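Local coordinates for flavin reductase domain protein (Arthrobacter sp., PDB 2QCK) that probably binds FMN and reduces flavin as an oxidoreductase built on an FMN-binding split-barrel fold, at residues A25-N30 against Y36-T41; A86-R91 against G98-L103. One frame throughout, in Å; residues are numbered along the deposited sequence. Where two conformers were deposited one is given.

Interaction 1. Residues A25-N30 against Y36-T41; sequences AIITVN and YGFTAT
F38 and I27 face each other as a hydrogen-bonded pair of the antiparallel hairpin formed by strands 22-31 and 34-40, whose local axes run 169° apart in direction. Backbone bonds run both ways between A25 and A40 and between V29 and Y36; I27 N donates to F38 O, while the return bond from F38 N to I27 O is less certain. At one end A25 N donates to A40 O at 3.0 Å; at the other Y36 N reaches V29 O at 2.7 Å. Between these pairs the strands close in, with CA of I26 and CA of T39 4.3 Å apart, and CA-H...O contacts such as T28 CA to Y36 O (3.3 Å) fill the intervals.

The apolar contact lies on the face bearing I27 and F38. With CG set between backbone N and carbonyl carbon (chi1 53°), the F38 ring lies beside I27, whose CB sits over one ring face in a CH-pi contact, 3.9 Å from the centroid. F38 CZ also touches I27 CG2 at 3.7 Å. Further along, V29 CG1 touches Y36 CB at 3.7 Å. A serine in place of F38 would probably leave I27 CB and CG2 without their aromatic cover and open a gap on this face.

On that side F53 and F55 of strand 51-58 touch I27, M57 and F55 touch F38, and I67 of helix 64-69 also packs on F38; strand 72-77 is a further antiparallel neighbour of strand 22-31.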
loop_
_atom_site.group_PDB
_atom_site.type_symbol
_atom_site.label_atom_id
_atom_site.label_comp_id
_atom_site.label_asym_id
_atom_site.label_seq_id
_atom_site.Cartn_x
_atom_site.Cartn_y
_atom_site.Cartn_z
ATOM N N ALA A 25 2.295 4.817 -7.940
ATOM C CA ALA A 25 3.487 5.658 -7.879
ATOM C C ALA A 25 4.544 5.085 -8.837
ATOM O O ALA A 25 4.371 3.995 -9.328
ATOM C CB ALA A 25 4.035 5.707 -6.415
ATOM N N ILE A 26 5.615 5.836 -9.118
ATOM C CA ILE A 26 6.782 5.320 -9.832
ATOM C C ILE A 26 8.062 5.578 -9.038
ATOM O O ILE A 26 8.280 6.700 -8.492
ATOM C CB ILE A 26 6.968 5.894 -11.273
ATOM C CG1 ILE A 26 5.761 5.532 -12.154
ATOM C CG2 ILE A 26 8.260 5.324 -11.817
ATOM C CD1 ILE A 26 5.550 6.406 -13.397
ATOM N N ILE A 27 8.885 4.531 -8.939
ATOM C CA ILE A 27 10.170 4.583 -8.209
ATOM C C ILE A 27 11.245 4.707 -9.250
ATOM O O ILE A 27 11.178 4.021 -10.246
ATOM C CB ILE A 27 10.413 3.298 -7.392
ATOM C CG1 ILE A 27 9.360 3.179 -6.307
ATOM C CG2 ILE A 27 11.862 3.263 -6.764
ATOM C CD1 ILE A 27 9.620 4.055 -5.103
ATOM N N THR A 28 12.221 5.572 -8.999
ATOM C CA THR A 28 13.351 5.776 -9.949
ATOM C C THR A 28 14.657 5.592 -9.180
ATOM O O THR A 28 14.708 5.840 -7.985
ATOM C CB THR A 28 13.305 7.138 -10.560
ATOM O OG1 THR A 28 13.297 8.139 -9.488
ATOM C CG2 THR A 28 12.076 7.218 -11.496
ATOM N N VAL A 29 15.687 5.052 -9.835
ATOM C CA VAL A 29 16.980 4.920 -9.216
ATOM C C VAL A 29 18.005 5.061 -10.310
ATOM O O VAL A 29 17.752 4.690 -11.457
ATOM C CB VAL A 29 17.129 3.603 -8.481
ATOM C CG1 VAL A 29 16.850 2.422 -9.389
ATOM C CG2 VAL A 29 18.506 3.506 -7.810
ATOM N N ASN A 30 19.121 5.662 -9.956
ATOM C CA ASN A 30 20.280 5.822 -10.862
ATOM C C ASN A 30 21.396 4.868 -10.432
ATOM O O ASN A 30 22.139 5.115 -9.450
ATOM C CB ASN A 30 20.727 7.283 -10.787
ATOM C CG ASN A 30 21.790 7.631 -11.809
ATOM O OD1 ASN A 30 22.417 6.761 -12.424
ATOM N ND2 ASN A 30 21.995 8.921 -11.994
ATOM N N TYR A 36 17.018 3.713 -13.828
ATOM C CA TYR A 36 16.068 2.624 -13.753
ATOM C C TYR A 36 14.849 3.158 -13.050
ATOM O O TYR A 36 14.958 4.085 -12.257
ATOM C CB TYR A 36 16.624 1.493 -12.924
ATOM C CG TYR A 36 17.693 0.711 -13.599
ATOM C CD1 TYR A 36 18.975 1.184 -13.654
ATOM C CD2 TYR A 36 17.415 -0.502 -14.172
ATOM C CE1 TYR A 36 19.971 0.480 -14.267
ATOM C CE2 TYR A 36 18.391 -1.222 -14.776
ATOM C CZ TYR A 36 19.666 -0.725 -14.833
ATOM O OH TYR A 36 20.651 -1.459 -15.458
ATOM N N GLY A 37 13.689 2.550 -13.295
ATOM C CA GLY A 37 12.482 2.954 -12.567
ATOM C C GLY A 37 11.348 2.020 -12.862
ATOM O O GLY A 37 11.386 1.289 -13.831
ATOM N N PHE A 38 10.321 2.035 -12.027
ATOM C CA PHE A 38 9.255 1.085 -12.225
ATOM C C PHE A 38 7.977 1.558 -11.527
ATOM O O PHE A 38 8.029 2.242 -10.519
ATOM C CB PHE A 38 9.719 -0.298 -11.731
ATOM C CG PHE A 38 10.234 -0.293 -10.328
ATOM C CD1 PHE A 38 11.565 0.074 -10.042
ATOM C CD2 PHE A 38 9.393 -0.583 -9.277
ATOM C CE1 PHE A 38 12.047 0.112 -8.739
ATOM C CE2 PHE A 38 9.860 -0.529 -7.972
ATOM C CZ PHE A 38 11.215 -0.202 -7.719
ATOM N N THR A 39 6.836 1.230 -12.116
ATOM C CA THR A 39 5.533 1.544 -11.558
ATOM C C THR A 39 5.360 0.628 -10.376
ATOM O O THR A 39 5.747 -0.515 -10.441
ATOM C CB THR A 39 4.426 1.336 -12.654
ATOM O OG1 THR A 39 4.656 2.288 -13.680
ATOM C CG2 THR A 39 2.955 1.515 -12.156
ATOM N N ALA A 40 4.685 1.110 -9.333
ATOM C CA ALA A 40 4.524 0.398 -8.095
ATOM C C ALA A 40 3.154 0.714 -7.490
ATOM O O ALA A 40 2.679 1.835 -7.527
ATOM C CB ALA A 40 5.603 0.801 -7.109
ATOM N N THR A 41 2.497 -0.309 -6.992
ATOM C CA THR A 41 1.246 -0.129 -6.251
ATOM C C THR A 41 1.375 -0.369 -4.740
ATOM O O THR A 41 0.366 -0.340 -4.027
ATOM C CB THR A 41 0.164 -1.063 -6.812
ATOM O OG1 THR A 41 0.713 -2.373 -6.979
ATOM C CG2 THR A 41 -0.327 -0.572 -8.190
#

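Interaction 2. Residues A86-R91 against G98-L103; sequences ADRFAR and GDHWEL
R88 and F89, where helix 83-88 runs out, meet H100 just ahead of strand 101-103, so that the helix end and the loop before the strand pack together at the outside of what is probably an FMN-binding split barrel, as in this family. The backbones stay well apart: the nearest CA pair, R88 and G98, is 10.8 Å apart, so the contact rests on side chains. After R88 the chain leaves helical geometry, F89 having a psi of 3°, while A90 N still bonds to D87 O at 3.1 Å.

From 98-103 the side chain of H100 projects toward the helix end, its CG lying between backbone N and carbonyl carbon (chi1 60°). The imidazole is layered between two neighbours. W101 CD1 sits over the centre of one face, 3.9 Å above the plane, and in the conformer given R88 NH1 lies over the opposite face, displaced toward the rim; its distance to H100 CG is 4.1 Å. In that conformer R88 and H100 run past each other in opposite directions, with the guanidinium and imidazole planes 27° apart. A salt bridge from R88 NH2 to E84 ties the arginine back to its own helix.

F89 comes to the imidazole from the opposite direction and meets it edge to edge. The same phenylalanine packs edge-to-face on F96 and touches I26 and L111, which places its buried ring between strands 22-31 and 109-111. NE2 of H100 hydrogen-bonds to R95 O, a link that fixes the rotation of the imidazole, and this same NE2 lies 3.8 Å from F89 CE1.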
loop_
_atom_site.group_PDB
_atom_site.type_symbol
_atom_site.label_atom_id
_atom_site.label_comp_id
_atom_site.label_asym_id
_atom_site.label_seq_id
_atom_site.Cartn_x
_atom_site.Cartn_y
_atom_site.Cartn_z
ATOM N N ALA A 86 2.608 5.848 -16.140
ATOM C CA ALA A 86 2.361 4.600 -15.399
ATOM C C ALA A 86 2.498 3.349 -16.271
ATOM O O ALA A 86 3.188 2.417 -15.898
ATOM C CB ALA A 86 0.998 4.596 -14.671
ATOM N N ASP A 87 1.857 3.328 -17.426
ATOM C CA ASP A 87 1.927 2.194 -18.323
ATOM C C ASP A 87 3.353 1.969 -18.895
ATOM O O ASP A 87 3.823 0.829 -18.966
ATOM C CB ASP A 87 0.904 2.411 -19.426
ATOM C CG ASP A 87 0.620 1.168 -20.224
ATOM O OD1 ASP A 87 0.043 0.193 -19.672
ATOM O OD2 ASP A 87 0.925 1.175 -21.427
ATOM N N ARG A 88 3.994 3.061 -19.322
ATOM C CA ARG A 88 5.434 3.101 -19.704
ATOM C C ARG A 88 6.312 2.351 -18.721
ATOM O O ARG A 88 7.152 1.547 -19.097
ATOM C CB ARG A 88 5.961 4.548 -19.716
ATOM C CG ARG A 88 6.291 5.142 -21.066
ATOM C CD ARG A 88 6.612 6.653 -20.905
ATOM N NE ARG A 88 6.132 7.453 -22.025
ATOM C CZ ARG A 88 5.753 8.725 -21.960
ATOM N NH1 ARG A 88 5.762 9.402 -20.823
ATOM N NH2 ARG A 88 5.334 9.325 -23.056
ATOM N N PHE A 89 6.124 2.678 -17.448
ATOM C CA PHE A 89 6.986 2.214 -16.374
ATOM C C PHE A 89 6.594 0.843 -15.811
ATOM O O PHE A 89 7.230 0.346 -14.856
ATOM C CB PHE A 89 7.055 3.319 -15.318
ATOM C CG PHE A 89 8.131 4.325 -15.609
ATOM C CD1 PHE A 89 7.907 5.407 -16.452
ATOM C CD2 PHE A 89 9.403 4.135 -15.108
ATOM C CE1 PHE A 89 8.895 6.304 -16.730
ATOM C CE2 PHE A 89 10.410 5.026 -15.410
ATOM C CZ PHE A 89 10.152 6.124 -16.220
ATOM N N ALA A 90 5.564 0.235 -16.414
ATOM C CA ALA A 90 5.122 -1.108 -16.058
ATOM C C ALA A 90 5.497 -2.115 -17.134
ATOM O O ALA A 90 5.426 -3.314 -16.877
ATOM C CB ALA A 90 3.566 -1.138 -15.778
ATOM N N ARG A 91 5.854 -1.637 -18.322
ATOM C CA ARG A 91 6.134 -2.491 -19.479
ATOM C C ARG A 91 7.630 -2.580 -19.754
ATOM O O ARG A 91 8.430 -1.879 -19.139
ATOM C CB ARG A 91 5.372 -2.006 -20.720
ATOM C CG ARG A 91 3.877 -2.188 -20.550
ATOM C CD ARG A 91 3.052 -1.726 -21.729
ATOM N NE ARG A 91 1.609 -1.845 -21.435
ATOM C CZ ARG A 91 0.886 -2.974 -21.468
ATOM N NH1 ARG A 91 1.402 -4.138 -21.830
ATOM N NH2 ARG A 91 -0.401 -2.930 -21.157
ATOM N N GLY A 98 12.804 9.235 -24.336
ATOM C CA GLY A 98 11.897 10.395 -24.390
ATOM C C GLY A 98 12.388 11.506 -23.474
ATOM O O GLY A 98 13.274 11.286 -22.665
ATOM N N ASP A 99 11.788 12.685 -23.559
ATOM C CA ASP A 99 12.204 13.851 -22.773
ATOM C C ASP A 99 11.383 14.064 -21.493
ATOM O O ASP A 99 11.261 15.177 -20.999
ATOM C CB ASP A 99 12.189 15.115 -23.648
ATOM C CG ASP A 99 10.787 15.527 -24.079
ATOM O OD1 ASP A 99 9.846 14.727 -23.913
ATOM O OD2 ASP A 99 10.628 16.658 -24.553
ATOM N N HIS A 100 10.877 12.981 -20.922
ATOM C CA HIS A 100 9.974 13.049 -19.762
ATOM C C HIS A 100 10.591 12.967 -18.352
ATOM O O HIS A 100 9.893 12.703 -17.375
ATOM C CB HIS A 100 8.948 11.935 -19.879
ATOM C CG HIS A 100 9.538 10.568 -19.910
ATOM N ND1 HIS A 100 10.088 10.027 -21.049
ATOM C CD2 HIS A 100 9.627 9.613 -18.956
ATOM C CE1 HIS A 100 10.497 8.796 -20.794
ATOM N NE2 HIS A 100 10.221 8.517 -19.532
ATOM N N TRP A 101 11.884 13.218 -18.245
ATOM C CA TRP A 101 12.576 13.123 -16.984
ATOM C C TRP A 101 13.870 13.897 -17.041
ATOM O O TRP A 101 14.361 14.232 -18.105
ATOM C CB TRP A 101 12.887 11.648 -16.661
ATOM C CG TRP A 101 13.835 11.060 -17.631
ATOM C CD1 TRP A 101 13.546 10.626 -18.898
ATOM C CD2 TRP A 101 15.246 10.901 -17.461
ATOM N NE1 TRP A 101 14.679 10.190 -19.510
ATOM C CE2 TRP A 101 15.745 10.349 -18.658
ATOM C CE3 TRP A 101 16.138 11.158 -16.408
ATOM C CZ2 TRP A 101 17.094 10.038 -18.831
ATOM C CZ3 TRP A 101 17.470 10.866 -16.585
ATOM C CH2 TRP A 101 17.945 10.321 -17.794
ATOM N N GLU A 102 14.424 14.163 -15.878
ATOM C CA GLU A 102 15.785 14.628 -15.784
ATOM C C GLU A 102 16.364 14.314 -14.423
ATOM O O GLU A 102 15.634 14.017 -13.485
ATOM C CB GLU A 102 15.828 16.118 -16.023
ATOM C CG GLU A 102 15.120 16.893 -14.925
ATOM C CD GLU A 102 14.700 18.274 -15.405
ATOM O OE1 GLU A 102 15.519 18.931 -16.118
ATOM O OE2 GLU A 102 13.554 18.680 -15.073
ATOM N N LEU A 103 17.684 14.360 -14.338
ATOM C CA LEU A 103 18.398 14.069 -13.106
ATOM C C LEU A 103 18.177 15.192 -12.128
ATOM O O LEU A 103 18.415 16.363 -12.459
ATOM C CB LEU A 103 19.908 13.940 -13.373
ATOM C CG LEU A 103 20.360 12.680 -14.115
ATOM C CD1 LEU A 103 21.850 12.697 -14.232
ATOM C CD2 LEU A 103 19.856 11.369 -13.472
#

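In the fold
Interaction 1 lies in the core, its centre about 5 Å from the centre of the chain, and buries 462 Å² between paired strands; interaction 2 lies about 12 Å out, is partly buried and covers 123 Å². The first rests on regular backbone bonding plus apolar packing, whereas the second relies on an imidazole meeting a guanidinium and a phenyl ring. They hold different elements, a hairpin against a helix end and loop, but adjoin, their centres about 9 Å apart. T39 joins them: its OG1 approaches A86 O at 2.7 Å and its N approaches F89 O at 2.9 Å, both probably hydrogen bonds, docking 86-91 onto the strand 34-40.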